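PDB 5FRY: positive phenol-degradative gene regulator from Ralstonia sp. E2, which activates transcription of phenol-degradation genes in response to phenolic effectors, which bind the N-terminal sensory domain described here. Local coordinates for residues 17-22 with 99-104; 65-70 with 151-156; 77-82 with 159-164; 89-94 with 117-122. All blocks are in the same frame, centred on the assembly; numbering follows the deposited sequence.

Interaction 1 (17-22 with 99-104). With ERH (3,4-dimethylphenol), chain D.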
loop_
_atom_site.group_PDB
_atom_site.type_symbol
_atom_site.label_atom_id
_atom_site.label_comp_id
_atom_site.label_asym_id
_atom_site.label_seq_id
_atom_site.Cartn_x
_atom_site.Cartn_y
_atom_site.Cartn_z
ATOM N N SER A 17 17.188 -8.463 -11.594
ATOM C CA SER A 17 18.015 -7.421 -12.195
ATOM C C SER A 17 17.336 -6.843 -13.437
ATOM O O SER A 17 17.259 -5.623 -13.599
ATOM C CB SER A 17 19.410 -7.960 -12.538
ATOM O OG SER A 17 19.331 -9.182 -13.252
ATOM N N ASN A 18 16.828 -7.727 -14.293
ATOM C CA ASN A 18 16.169 -7.337 -15.535
ATOM C C ASN A 18 14.891 -6.541 -15.270
ATOM O O ASN A 18 14.541 -5.641 -16.032
ATOM C CB ASN A 18 15.867 -8.585 -16.373
ATOM C CG ASN A 18 14.999 -8.295 -17.586
ATOM O OD1 ASN A 18 15.132 -7.256 -18.236
ATOM N ND2 ASN A 18 14.104 -9.224 -17.900
ATOM N N LEU A 19 14.206 -6.870 -14.177
ATOM C CA LEU A 19 12.949 -6.209 -13.825
ATOM C C LEU A 19 13.160 -4.949 -12.978
ATOM O O LEU A 19 12.246 -4.137 -12.822
ATOM C CB LEU A 19 12.027 -7.190 -13.095
ATOM C CG LEU A 19 11.229 -8.105 -14.029
ATOM C CD1 LEU A 19 10.479 -9.178 -13.272
ATOM C CD2 LEU A 19 10.256 -7.264 -14.837
ATOM N N ALA A 20 14.366 -4.774 -12.452
ATOM C CA ALA A 20 14.681 -3.599 -11.637
ATOM C C ALA A 20 14.768 -2.331 -12.492
ATOM O O ALA A 20 14.434 -1.233 -12.035
ATOM C CB ALA A 20 15.981 -3.816 -10.879
ATOM N N ARG A 21 15.218 -2.499 -13.735
ATOM C CA ARG A 21 15.322 -1.402 -14.696
ATOM C C ARG A 21 13.977 -0.722 -14.982
ATOM O O ARG A 21 13.930 0.329 -15.618
ATOM C CB ARG A 21 15.912 -1.909 -16.016
ATOM C CG ARG A 21 17.369 -2.354 -15.950
ATOM C CD ARG A 21 17.835 -2.881 -17.306
ATOM N NE ARG A 21 17.692 -1.893 -18.380
ATOM C CZ ARG A 21 17.950 -2.135 -19.662
ATOM N NH1 ARG A 21 18.365 -3.336 -20.041
ATOM N NH2 ARG A 21 17.790 -1.183 -20.573
ATOM N N ARG A 22 12.887 -1.338 -14.535
ATOM C CA ARG A 22 11.546 -0.815 -14.795
ATOM C C ARG A 22 10.981 -0.088 -13.580
ATOM O O ARG A 22 9.867 0.438 -13.613
ATOM C CB ARG A 22 10.627 -1.951 -15.215
ATOM C CG ARG A 22 11.139 -2.679 -16.446
ATOM C CD ARG A 22 10.067 -3.546 -17.036
ATOM N NE ARG A 22 10.068 -3.497 -18.496
ATOM C CZ ARG A 22 9.846 -2.396 -19.206
ATOM N NH1 ARG A 22 9.626 -1.233 -18.588
ATOM N NH2 ARG A 22 9.860 -2.456 -20.532
ATOM N N PRO A 99 6.849 -14.163 -9.248
ATOM C CA PRO A 99 7.617 -14.284 -8.007
ATOM C C PRO A 99 8.681 -13.178 -7.826
ATOM O O PRO A 99 8.836 -12.708 -6.701
ATOM C CB PRO A 99 8.262 -15.667 -8.135
ATOM C CG PRO A 99 7.277 -16.441 -8.956
ATOM C CD PRO A 99 6.645 -15.473 -9.903
ATOM N N CYS A 100 9.381 -12.816 -8.876
ATOM C CA CYS A 100 10.365 -11.763 -8.836
ATOM C C CYS A 100 9.708 -10.429 -8.476
ATOM O O CYS A 100 10.116 -9.770 -7.548
ATOM C CB CYS A 100 11.078 -11.647 -10.157
ATOM S SG CYS A 100 12.302 -12.940 -10.574
ATOM N N LEU A 101 8.680 -10.057 -9.202
ATOM C CA LEU A 101 8.008 -8.803 -8.933
ATOM C C LEU A 101 7.480 -8.754 -7.512
ATOM O O LEU A 101 7.616 -7.766 -6.862
ATOM C CB LEU A 101 6.931 -8.540 -9.951
ATOM C CG LEU A 101 7.342 -7.976 -11.284
ATOM C CD1 LEU A 101 6.329 -8.188 -12.385
ATOM C CD2 LEU A 101 7.670 -6.515 -11.126
ATOM N N HIS A 102 6.889 -9.851 -7.049
ATOM C CA HIS A 102 6.373 -9.921 -5.687
ATOM C C HIS A 102 7.467 -9.600 -4.672
ATOM O O HIS A 102 7.213 -8.960 -3.650
ATOM C CB HIS A 102 5.784 -11.305 -5.406
ATOM C CG HIS A 102 4.464 -11.267 -4.701
ATOM N ND1 HIS A 102 3.772 -12.408 -4.357
ATOM C CD2 HIS A 102 3.709 -10.226 -4.276
ATOM C CE1 HIS A 102 2.647 -12.072 -3.750
ATOM N NE2 HIS A 102 2.585 -10.754 -3.687
ATOM N N THR A 103 8.684 -10.048 -4.963
ATOM C CA THR A 103 9.811 -9.815 -4.106
ATOM C C THR A 103 10.261 -8.376 -4.167
ATOM O O THR A 103 10.423 -7.764 -3.149
ATOM C CB THR A 103 10.965 -10.771 -4.417
ATOM O OG1 THR A 103 10.490 -12.096 -4.451
ATOM C CG2 THR A 103 12.008 -10.716 -3.362
ATOM N N ILE A 104 10.398 -7.831 -5.369
ATOM C CA ILE A 104 10.832 -6.449 -5.539
ATOM C C ILE A 104 9.915 -5.508 -4.788
ATOM O O ILE A 104 10.356 -4.495 -4.247
ATOM C CB ILE A 104 10.871 -6.037 -7.017
ATOM C CG1 ILE A 104 12.016 -6.769 -7.730
ATOM C CG2 ILE A 104 11.022 -4.516 -7.152
ATOM C CD1 ILE A 104 11.963 -6.695 -9.263
HETATM O O01 ERH D . 4.043 -14.443 -5.081
HETATM C C02 ERH D . 3.810 -17.492 -7.300
HETATM C C03 ERH D . 2.905 -15.514 -8.487
HETATM C C04 ERH D . 3.251 -16.985 -8.417
HETATM C C05 ERH D . 4.091 -16.591 -6.117
HETATM C C06 ERH D . 3.154 -14.710 -7.434
HETATM C C07 ERH D . 3.782 -15.281 -6.181
HETATM C C08 ERH D . 4.157 -18.963 -7.229
HETATM C C09 ERH D . 2.277 -14.943 -9.740
#
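Leu19, from the short N-terminal helix, packs against Cys100, Leu101 and Ile104 on the side of helix 97-104 turned from the ligand, a small helix-on-helix contact in the phenol-sensing domain. The two leucine side chains cross at about a right angle, and CD1 of Leu19 makes the contact with Cys100 and Leu101. Its CG stands beside the backbone N, anti to the carbonyl carbon (chi1 -83°), and CD1 then extends to the other helix. This one methyl meets two side chains: it lies 3.9 Å from CG of Leu101 and 4.0 Å from CB of Cys100. Nearer the backbone the direction of approach is reversed, because Ile104 holds its own chain extended and sets CD1 3.9 Å from CB of Leu19. Met85 also touches Leu19, while Ile104 packs on Met27 of the second subunit, so the apolar patch lies close to the dimer interface.

Helix 97-104 has a second role. Its other side carries Pro99 and His102, both of the 3,4-dimethylphenol pocket. The proline ring rests against the aromatic carbons of the ligand, with CG 4.0 Å from C02, and the imidazole of His102 stacks with the ring of Tyr157. Within the helix, the carbonyl oxygen of Pro99 accepts from Thr103 N and Thr103 OG1 from opposite faces of its plane, the hydroxyl lying 2.9 Å away.

Interaction 2 (65-70 with 151-156); sequences GLFMRM and CWMQIG. With ZN (zinc ion), chain C.
Met68 and Gly156 mark the point where helices 65-70 and 152-156 run together, in roughly the same direction at a crossing angle of -41°, with segment axes only 6.6 Å apart. Gly156 has no side chain to hold the backbones apart, and its CA reaches to 3.3 Å from Met68 O in a CA-H...O contact with an angle of 155° at the hydrogen. Two more contacts of this kind work in both directions: CA of Met153 faces Phe67 O, and CA of Met68 faces Trp152 O. Such close crossing of helices over a glycine, with CA-H...O contacts, resembles GxxxG-type helix pairs; Gly160 follows at that spacing, though the contact here is made by Gly156. It joins helix 60-84 to the V4R part of the sensory domain.

Side chains close the two flanks. On one, Phe67 offers its ring edge to Met153: CE lies in the ring plane, 3.4 Å from CD1. Met153 places that methyl by an unusually small chi3 of -25°, and the methyl of Met70 packs on it as well, CE to CE 3.6 Å. Leu47 of helix 44-58 also touches Phe67 and Met153, and Leu47 of the second subunit packs on Met70. The indole of Trp152 comes to Phe67 through CE3, while its CB meets both Phe67 CB and Met68 CG, the latter 3.8 Å away; its NE1 bonds to Pro149 O. Just before Trp152, Cys151 at the N-cap position binds zinc through SG at 2.2 Å, a site completed by Glu174, Cys177 and Cys185.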
loop_
_atom_site.group_PDB
_atom_site.type_symbol
_atom_site.label_atom_id
_atom_site.label_comp_id
_atom_site.label_asym_id
_atom_site.label_seq_id
_atom_site.Cartn_x
_atom_site.Cartn_y
_atom_site.Cartn_z
ATOM N N GLY A 65 -12.134 -11.309 1.178
ATOM C CA GLY A 65 -12.510 -11.078 -0.210
ATOM C C GLY A 65 -11.881 -9.804 -0.742
ATOM O O GLY A 65 -11.274 -9.811 -1.813
ATOM N N LEU A 66 -12.008 -8.722 0.026
ATOM C CA LEU A 66 -11.427 -7.428 -0.334
ATOM C C LEU A 66 -9.901 -7.508 -0.550
ATOM O O LEU A 66 -9.393 -7.008 -1.557
ATOM C CB LEU A 66 -11.771 -6.386 0.736
ATOM C CG LEU A 66 -13.236 -5.944 0.886
ATOM C CD1 LEU A 66 -13.450 -5.103 2.134
ATOM C CD2 LEU A 66 -13.678 -5.160 -0.327
ATOM N N PHE A 67 -9.173 -8.138 0.369
ATOM C CA PHE A 67 -7.718 -8.270 0.212
ATOM C C PHE A 67 -7.302 -9.197 -0.937
ATOM O O PHE A 67 -6.344 -8.916 -1.671
ATOM C CB PHE A 67 -7.088 -8.736 1.531
ATOM C CG PHE A 67 -6.857 -7.614 2.499
ATOM C CD1 PHE A 67 -5.760 -6.777 2.358
ATOM C CD2 PHE A 67 -7.760 -7.359 3.526
ATOM C CE1 PHE A 67 -5.546 -5.713 3.248
ATOM C CE2 PHE A 67 -7.556 -6.295 4.419
ATOM C CZ PHE A 67 -6.446 -5.475 4.276
ATOM N N MET A 68 -8.011 -10.300 -1.115
ATOM C CA MET A 68 -7.697 -11.160 -2.250
ATOM C C MET A 68 -7.892 -10.406 -3.562
ATOM O O MET A 68 -7.045 -10.468 -4.450
ATOM C CB MET A 68 -8.545 -12.429 -2.226
ATOM C CG MET A 68 -8.340 -13.290 -0.980
ATOM S SD MET A 68 -9.491 -14.680 -0.993
ATOM C CE MET A 68 -9.352 -15.192 -2.703
ATOM N N ARG A 69 -8.985 -9.660 -3.680
ATOM C CA ARG A 69 -9.238 -8.915 -4.912
ATOM C C ARG A 69 -8.212 -7.786 -5.126
ATOM O O ARG A 69 -7.854 -7.497 -6.262
ATOM C CB ARG A 69 -10.678 -8.375 -4.937
ATOM C CG ARG A 69 -11.742 -9.493 -5.005
ATOM C CD ARG A 69 -13.182 -8.995 -5.188
ATOM N NE ARG A 69 -13.709 -8.267 -4.040
ATOM C CZ ARG A 69 -14.211 -8.829 -2.938
ATOM N NH1 ARG A 69 -14.260 -10.148 -2.816
ATOM N NH2 ARG A 69 -14.654 -8.067 -1.943
ATOM N N MET A 70 -7.693 -7.199 -4.050
ATOM C CA MET A 70 -6.676 -6.159 -4.187
ATOM C C MET A 70 -5.395 -6.811 -4.701
ATOM O O MET A 70 -4.728 -6.271 -5.597
ATOM C CB MET A 70 -6.431 -5.426 -2.848
ATOM C CG MET A 70 -5.524 -4.261 -3.012
ATOM S SD MET A 70 -5.417 -3.075 -1.616
ATOM C CE MET A 70 -4.988 -4.154 -0.321
ATOM N N CYS A 151 -2.520 -15.136 4.268
ATOM C CA CYS A 151 -1.863 -14.292 3.253
ATOM C C CYS A 151 -2.749 -14.048 2.014
ATOM O O CYS A 151 -2.390 -14.394 0.892
ATOM C CB CYS A 151 -0.515 -14.900 2.860
ATOM S SG CYS A 151 0.587 -15.016 4.294
ATOM N N TRP A 152 -3.882 -13.386 2.252
ATOM C CA TRP A 152 -4.939 -13.139 1.286
ATOM C C TRP A 152 -4.559 -12.346 0.024
ATOM O O TRP A 152 -4.843 -12.798 -1.100
ATOM C CB TRP A 152 -6.102 -12.417 1.986
ATOM C CG TRP A 152 -6.575 -13.126 3.227
ATOM C CD1 TRP A 152 -6.489 -14.467 3.493
ATOM C CD2 TRP A 152 -7.187 -12.526 4.378
ATOM N NE1 TRP A 152 -7.025 -14.738 4.731
ATOM C CE2 TRP A 152 -7.455 -13.564 5.296
ATOM C CE3 TRP A 152 -7.534 -11.215 4.721
ATOM C CZ2 TRP A 152 -8.057 -13.325 6.534
ATOM C CZ3 TRP A 152 -8.132 -10.983 5.951
ATOM C CH2 TRP A 152 -8.388 -12.032 6.839
ATOM N N MET A 153 -3.971 -11.161 0.206
ATOM C CA MET A 153 -3.499 -10.335 -0.904
ATOM C C MET A 153 -2.357 -11.004 -1.628
ATOM O O MET A 153 -2.224 -10.823 -2.843
ATOM C CB MET A 153 -3.046 -8.952 -0.420
ATOM C CG MET A 153 -2.901 -7.878 -1.498
ATOM S SD MET A 153 -2.189 -6.373 -0.749
ATOM C CE MET A 153 -2.682 -6.602 0.921
ATOM N N GLN A 154 -1.511 -11.743 -0.902
ATOM C CA GLN A 154 -0.414 -12.442 -1.555
ATOM C C GLN A 154 -0.959 -13.512 -2.472
ATOM O O GLN A 154 -0.453 -13.698 -3.576
ATOM C CB GLN A 154 0.529 -13.065 -0.546
ATOM C CG GLN A 154 1.401 -12.005 0.129
ATOM C CD GLN A 154 2.199 -12.551 1.268
ATOM O OE1 GLN A 154 2.623 -11.795 2.145
ATOM N NE2 GLN A 154 2.445 -13.866 1.258
ATOM N N ILE A 155 -1.979 -14.220 -2.001
ATOM C CA ILE A 155 -2.648 -15.256 -2.820
ATOM C C ILE A 155 -3.384 -14.677 -4.027
ATOM O O ILE A 155 -3.249 -15.178 -5.146
ATOM C CB ILE A 155 -3.661 -16.067 -1.979
ATOM C CG1 ILE A 155 -2.923 -17.065 -1.088
ATOM C CG2 ILE A 155 -4.671 -16.762 -2.888
ATOM C CD1 ILE A 155 -2.178 -18.127 -1.867
ATOM N N GLY A 156 -4.172 -13.625 -3.796
ATOM C CA GLY A 156 -4.866 -12.943 -4.873
ATOM C C GLY A 156 -3.910 -12.575 -5.992
ATOM O O GLY A 156 -4.215 -12.718 -7.194
HETATM ZN ZN ZN C . 0.820 -17.195 4.542
#

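Interaction 3 (77-82 with 159-164). With ERH (3,4-dimethylphenol), chain D.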
loop_
_atom_site.group_PDB
_atom_site.type_symbol
_atom_site.label_atom_id
_atom_site.label_comp_id
_atom_site.label_asym_id
_atom_site.label_seq_id
_atom_site.Cartn_x
_atom_site.Cartn_y
_atom_site.Cartn_z
ATOM N N ARG A 77 -1.792 -6.445 -13.119
ATOM C CA ARG A 77 -1.031 -5.344 -13.682
ATOM C C ARG A 77 0.435 -5.728 -13.920
ATOM O O ARG A 77 1.045 -5.267 -14.888
ATOM C CB ARG A 77 -1.100 -4.102 -12.791
ATOM C CG ARG A 77 -2.483 -3.486 -12.677
ATOM C CD ARG A 77 -3.123 -3.235 -14.030
ATOM N NE ARG A 77 -4.174 -2.222 -13.900
ATOM C CZ ARG A 77 -4.804 -1.645 -14.919
ATOM N NH1 ARG A 77 -4.503 -1.973 -16.172
ATOM N NH2 ARG A 77 -5.739 -0.734 -14.679
ATOM N N ASP A 78 1.006 -6.556 -13.043
ATOM C CA ASP A 78 2.407 -6.961 -13.173
ATOM C C ASP A 78 2.595 -7.968 -14.323
ATOM O O ASP A 78 3.636 -7.958 -15.007
ATOM C CB ASP A 78 2.927 -7.541 -11.839
ATOM C CG ASP A 78 3.197 -6.461 -10.806
ATOM O OD1 ASP A 78 3.096 -5.262 -11.146
ATOM O OD2 ASP A 78 3.512 -6.799 -9.658
ATOM N N ALA A 79 1.577 -8.794 -14.586
ATOM C CA ALA A 79 1.627 -9.699 -15.729
ATOM C C ALA A 79 1.616 -8.915 -17.050
ATOM O O ALA A 79 2.185 -9.362 -18.031
ATOM C CB ALA A 79 0.474 -10.668 -15.716
ATOM N N GLU A 80 0.993 -7.741 -17.052
ATOM C CA GLU A 80 1.017 -6.883 -18.241
ATOM C C GLU A 80 2.418 -6.363 -18.479
ATOM O O GLU A 80 2.850 -6.235 -19.630
ATOM C CB GLU A 80 0.050 -5.704 -18.104
ATOM C CG GLU A 80 -1.406 -6.114 -18.055
ATOM C CD GLU A 80 -2.322 -4.962 -17.685
ATOM O OE1 GLU A 80 -1.821 -3.825 -17.488
ATOM O OE2 GLU A 80 -3.547 -5.191 -17.583
ATOM N N LEU A 81 3.117 -6.051 -17.391
ATOM C CA LEU A 81 4.493 -5.593 -17.477
ATOM C C LEU A 81 5.385 -6.729 -17.985
ATOM O O LEU A 81 6.261 -6.510 -18.822
ATOM C CB LEU A 81 4.978 -5.064 -16.120
ATOM C CG LEU A 81 6.468 -4.743 -15.983
ATOM C CD1 LEU A 81 6.889 -3.783 -17.085
ATOM C CD2 LEU A 81 6.804 -4.161 -14.620
ATOM N N ALA A 82 5.138 -7.945 -17.509
ATOM C CA ALA A 82 5.973 -9.086 -17.869
ATOM C C ALA A 82 5.788 -9.453 -19.333
ATOM O O ALA A 82 6.738 -9.835 -20.013
ATOM C CB ALA A 82 5.658 -10.284 -16.977
ATOM N N THR A 159 -2.781 -15.674 -8.042
ATOM C CA THR A 159 -3.902 -16.025 -8.897
ATOM C C THR A 159 -4.007 -15.085 -10.105
ATOM O O THR A 159 -4.072 -15.538 -11.271
ATOM C CB THR A 159 -5.208 -16.003 -8.079
ATOM O OG1 THR A 159 -5.092 -16.944 -7.000
ATOM C CG2 THR A 159 -6.401 -16.352 -8.929
ATOM N N GLY A 160 -3.985 -13.785 -9.825
ATOM C CA GLY A 160 -4.242 -12.761 -10.827
ATOM C C GLY A 160 -3.170 -12.752 -11.887
ATOM O O GLY A 160 -3.475 -12.759 -13.079
ATOM N N TYR A 161 -1.923 -12.780 -11.442
ATOM C CA TYR A 161 -0.764 -12.781 -12.325
ATOM C C TYR A 161 -0.753 -14.024 -13.199
ATOM O O TYR A 161 -0.656 -13.922 -14.409
ATOM C CB TYR A 161 0.534 -12.704 -11.518
ATOM C CG TYR A 161 1.784 -12.738 -12.383
ATOM C CD1 TYR A 161 2.283 -13.943 -12.881
ATOM C CD2 TYR A 161 2.454 -11.568 -12.712
ATOM C CE1 TYR A 161 3.412 -13.977 -13.691
ATOM C CE2 TYR A 161 3.588 -11.595 -13.502
ATOM C CZ TYR A 161 4.064 -12.801 -13.985
ATOM O OH TYR A 161 5.196 -12.813 -14.768
ATOM N N THR A 162 -0.855 -15.198 -12.576
ATOM C CA THR A 162 -0.778 -16.445 -13.337
ATOM C C THR A 162 -1.940 -16.530 -14.294
ATOM O O THR A 162 -1.790 -16.934 -15.451
ATOM C CB THR A 162 -0.785 -17.663 -12.415
ATOM O OG1 THR A 162 0.162 -17.450 -11.355
ATOM C CG2 THR A 162 -0.450 -18.960 -13.215
ATOM N N SER A 163 -3.113 -16.171 -13.810
ATOM C CA SER A 163 -4.300 -16.171 -14.667
ATOM C C SER A 163 -4.143 -15.263 -15.877
ATOM O O SER A 163 -4.513 -15.653 -16.978
ATOM C CB SER A 163 -5.537 -15.772 -13.877
ATOM O OG SER A 163 -5.867 -16.794 -12.955
ATOM N N ALA A 164 -3.588 -14.066 -15.694
ATOM C CA ALA A 164 -3.484 -13.135 -16.821
ATOM C C ALA A 164 -2.455 -13.637 -17.827
ATOM O O ALA A 164 -2.635 -13.537 -19.055
ATOM C CB ALA A 164 -3.134 -11.744 -16.314
HETATM O O01 ERH D . 4.043 -14.443 -5.081
HETATM C C02 ERH D . 3.810 -17.492 -7.300
HETATM C C03 ERH D . 2.905 -15.514 -8.487
HETATM C C04 ERH D . 3.251 -16.985 -8.417
HETATM C C05 ERH D . 4.091 -16.591 -6.117
HETATM C C06 ERH D . 3.154 -14.710 -7.434
HETATM C C07 ERH D . 3.782 -15.281 -6.181
HETATM C C08 ERH D . 4.157 -18.963 -7.229
HETATM C C09 ERH D . 2.277 -14.943 -9.740
#
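Ala79 sets its methyl over one face of the Tyr161 ring, where helix 60-84 packs on helix 152-166 beside the 3,4-dimethylphenol pocket. The two segments cross at -41° with axes 8.3 Å apart, and small residues let the tyrosine fit between them. CB of Ala79 is 4.1 Å from the ring centroid, a CH-pi contact. The same methyl meets CB of Ala164 at 3.8 Å, and one turn further along CB of Ala82 approaches Tyr161 OH to 3.4 Å. The first torsion of Tyr161 puts CG anti to the backbone N (chi1 179°). CD2 and CE2 come against the backbone of Asp78 and Ala79, CD2 lying 3.5 Å from Ala79 N.

The effector touches the same ring: its methyl C09 lies 3.3 Å from CD1 of Tyr161. One aromatic side chain thus adjoins both helix 60-84 and the bound phenol. The position of the ring is fixed at its far end by a hydrogen bond between Tyr161 OH and Met94 O. Asp78 is held outside the pair, by Tyr157 OH at OD2 and by His43 of the second subunit at OD1. Thr162, also of the pocket, has its OG1 hydrogen-bonded with Tyr172 OH and Ala158 O. That OG1 is 3.7 Å from C09 of the ligand.

Interaction 4 (89-94 with 117-122)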
loop_
_atom_site.group_PDB
_atom_site.type_symbol
_atom_site.label_atom_id
_atom_site.label_comp_id
_atom_site.label_asym_id
_atom_site.label_seq_id
_atom_site.Cartn_x
_atom_site.Cartn_y
_atom_site.Cartn_z
ATOM N N HIS A 89 12.084 -15.141 -23.927
ATOM C CA HIS A 89 11.910 -15.837 -22.657
ATOM C C HIS A 89 10.959 -17.019 -22.797
ATOM O O HIS A 89 9.983 -16.961 -23.548
ATOM C CB HIS A 89 11.404 -14.871 -21.586
ATOM C CG HIS A 89 12.403 -13.822 -21.206
ATOM N ND1 HIS A 89 12.680 -12.734 -22.002
ATOM C CD2 HIS A 89 13.205 -13.709 -20.121
ATOM C CE1 HIS A 89 13.605 -11.988 -21.421
ATOM N NE2 HIS A 89 13.939 -12.557 -20.278
ATOM N N SER A 90 11.255 -18.101 -22.083
ATOM C CA SER A 90 10.384 -19.269 -22.097
ATOM C C SER A 90 9.160 -19.010 -21.223
ATOM O O SER A 90 9.122 -18.032 -20.467
ATOM C CB SER A 90 11.126 -20.515 -21.611
ATOM O OG SER A 90 11.342 -20.469 -20.205
ATOM N N ASP A 91 8.167 -19.890 -21.331
ATOM C CA ASP A 91 6.991 -19.844 -20.470
ATOM C C ASP A 91 7.349 -19.781 -18.990
ATOM O O ASP A 91 6.683 -19.096 -18.220
ATOM C CB ASP A 91 6.108 -21.058 -20.716
ATOM C CG ASP A 91 5.426 -21.018 -22.073
ATOM O OD1 ASP A 91 5.913 -20.294 -22.973
ATOM O OD2 ASP A 91 4.399 -21.715 -22.225
ATOM N N PHE A 92 8.379 -20.519 -18.584
ATOM C CA PHE A 92 8.785 -20.500 -17.186
ATOM C C PHE A 92 9.441 -19.169 -16.846
ATOM O O PHE A 92 9.264 -18.638 -15.744
ATOM C CB PHE A 92 9.735 -21.657 -16.871
ATOM C CG PHE A 92 10.446 -21.502 -15.559
ATOM C CD1 PHE A 92 9.799 -21.781 -14.365
ATOM C CD2 PHE A 92 11.765 -21.062 -15.518
ATOM C CE1 PHE A 92 10.455 -21.627 -13.152
ATOM C CE2 PHE A 92 12.425 -20.906 -14.308
ATOM C CZ PHE A 92 11.768 -21.187 -13.128
ATOM N N GLY A 93 10.207 -18.635 -17.791
ATOM C CA GLY A 93 10.828 -17.333 -17.619
ATOM C C GLY A 93 9.769 -16.265 -17.441
ATOM O O GLY A 93 9.930 -15.340 -16.640
ATOM N N MET A 94 8.679 -16.406 -18.188
ATOM C CA MET A 94 7.541 -15.509 -18.068
ATOM C C MET A 94 6.899 -15.625 -16.686
ATOM O O MET A 94 6.672 -14.626 -16.000
ATOM C CB MET A 94 6.506 -15.810 -19.155
ATOM C CG MET A 94 7.026 -15.666 -20.568
ATOM S SD MET A 94 7.703 -14.018 -20.883
ATOM C CE MET A 94 6.378 -12.974 -20.264
ATOM N N ILE A 117 4.462 -25.574 -16.708
ATOM C CA ILE A 117 3.640 -24.578 -17.372
ATOM C C ILE A 117 3.810 -24.638 -18.893
ATOM O O ILE A 117 4.929 -24.658 -19.404
ATOM C CB ILE A 117 3.962 -23.145 -16.843
ATOM C CG1 ILE A 117 2.954 -22.123 -17.375
ATOM C CG2 ILE A 117 5.396 -22.746 -17.161
ATOM C CD1 ILE A 117 3.396 -20.680 -17.260
ATOM N N ASN A 118 2.682 -24.743 -19.594
ATOM C CA ASN A 118 2.618 -24.478 -21.030
ATOM C C ASN A 118 1.408 -23.612 -21.330
ATOM O O ASN A 118 0.264 -24.039 -21.130
ATOM C CB ASN A 118 2.547 -25.768 -21.853
ATOM C CG ASN A 118 2.767 -25.510 -23.346
ATOM O OD1 ASN A 118 1.889 -24.994 -24.040
ATOM N ND2 ASN A 118 3.956 -25.844 -23.834
ATOM N N ILE A 119 1.667 -22.393 -21.793
ATOM C CA ILE A 119 0.627 -21.388 -21.943
ATOM C C ILE A 119 -0.263 -21.738 -23.122
ATOM O O ILE A 119 -1.492 -21.770 -23.009
ATOM C CB ILE A 119 1.241 -19.979 -22.118
ATOM C CG1 ILE A 119 1.913 -19.549 -20.803
ATOM C CG2 ILE A 119 0.183 -18.983 -22.577
ATOM C CD1 ILE A 119 2.709 -18.270 -20.912
ATOM N N ALA A 120 0.373 -22.022 -24.254
ATOM C CA ALA A 120 -0.334 -22.473 -25.439
ATOM C C ALA A 120 -1.288 -23.637 -25.148
ATOM O O ALA A 120 -2.378 -23.706 -25.725
ATOM C CB ALA A 120 0.666 -22.876 -26.518
ATOM N N ALA A 121 -0.889 -24.529 -24.238
ATOM C CA ALA A 121 -1.593 -25.797 -24.054
ATOM C C ALA A 121 -2.560 -25.758 -22.875
ATOM O O ALA A 121 -3.326 -26.693 -22.662
ATOM C CB ALA A 121 -0.583 -26.942 -23.877
ATOM N N GLY A 122 -2.493 -24.689 -22.085
ATOM C CA GLY A 122 -3.438 -24.498 -21.003
ATOM C C GLY A 122 -3.088 -25.315 -19.785
ATOM O O GLY A 122 -3.927 -25.531 -18.918
HETATM O O HOH W 1 3.127 -21.738 -25.075
#
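Asp91 turns its carboxylate across to Ile119 with CG beside the backbone N and anti to the carbonyl carbon (chi1 -70°), while Ile119 uses the same first-torsion position for CG1, which brings that branch obliquely across the acid. The key bond runs from Ile119 N to Asp91 OD2, 2.8 Å long and nearly straight at 171°, with the donor close to the C-O axis. A water extends the grip: it donates to Asp91 OD2 at 3.1 Å and accepts from Ala120 N at 2.9 Å. One carboxylate oxygen thereby holds two successive backbone amides, the second through the water. The aliphatic part of Ile119 lies against the same group, with CG1 3.6 Å from Asp91 OD2.

Ile117 adds further apolar packing. Its CG2, in the crowded position between backbone N and carbonyl carbon, faces CB of Asp91 at 4.0 Å and the start of the helical backbone near Phe92 N, while CD1 lies 3.8 Å from Asp91 O. Asp91 is the first residue of its helix, where a negative charge would be expected to suit the helix dipole. Ser90 before it is the N-cap, its OG accepting from Gly93 N at 3.2 Å.

The partner of the helix is a beta hairpin, whose strands 109-118 and 123-131 are joined through a type I turn from Ile119 to Gly122. The contact thus ties the start of helix 91-95 to the tip of this hairpin, near the surface, and the C-terminal part of helix 152-166 adjoins both: Leu165 touches Met94 and Ile119, and Met166 packs on Ile117 and Ile119.

Interactions 2 and 3 join the same two helices, 60-84 and 152-166, at successive places: the first is a close crossing at a glycine with CA-H...O contacts and methionine packing near the zinc site, the second a wider one spaced by a tyrosine that touches the effector. Interaction 1 is also buried and apolar but smaller, and its helix 97-104 meets the same ligand from another direction; Leu101 touches Asp78 of interaction 3. Interaction 4, farthest from the centre of the chain, is a surface contact, and the only one of the four bridged by a hydrogen bond between its segments. Interactions 1 to 3 also touch the second subunit, whereas interaction 4 does not.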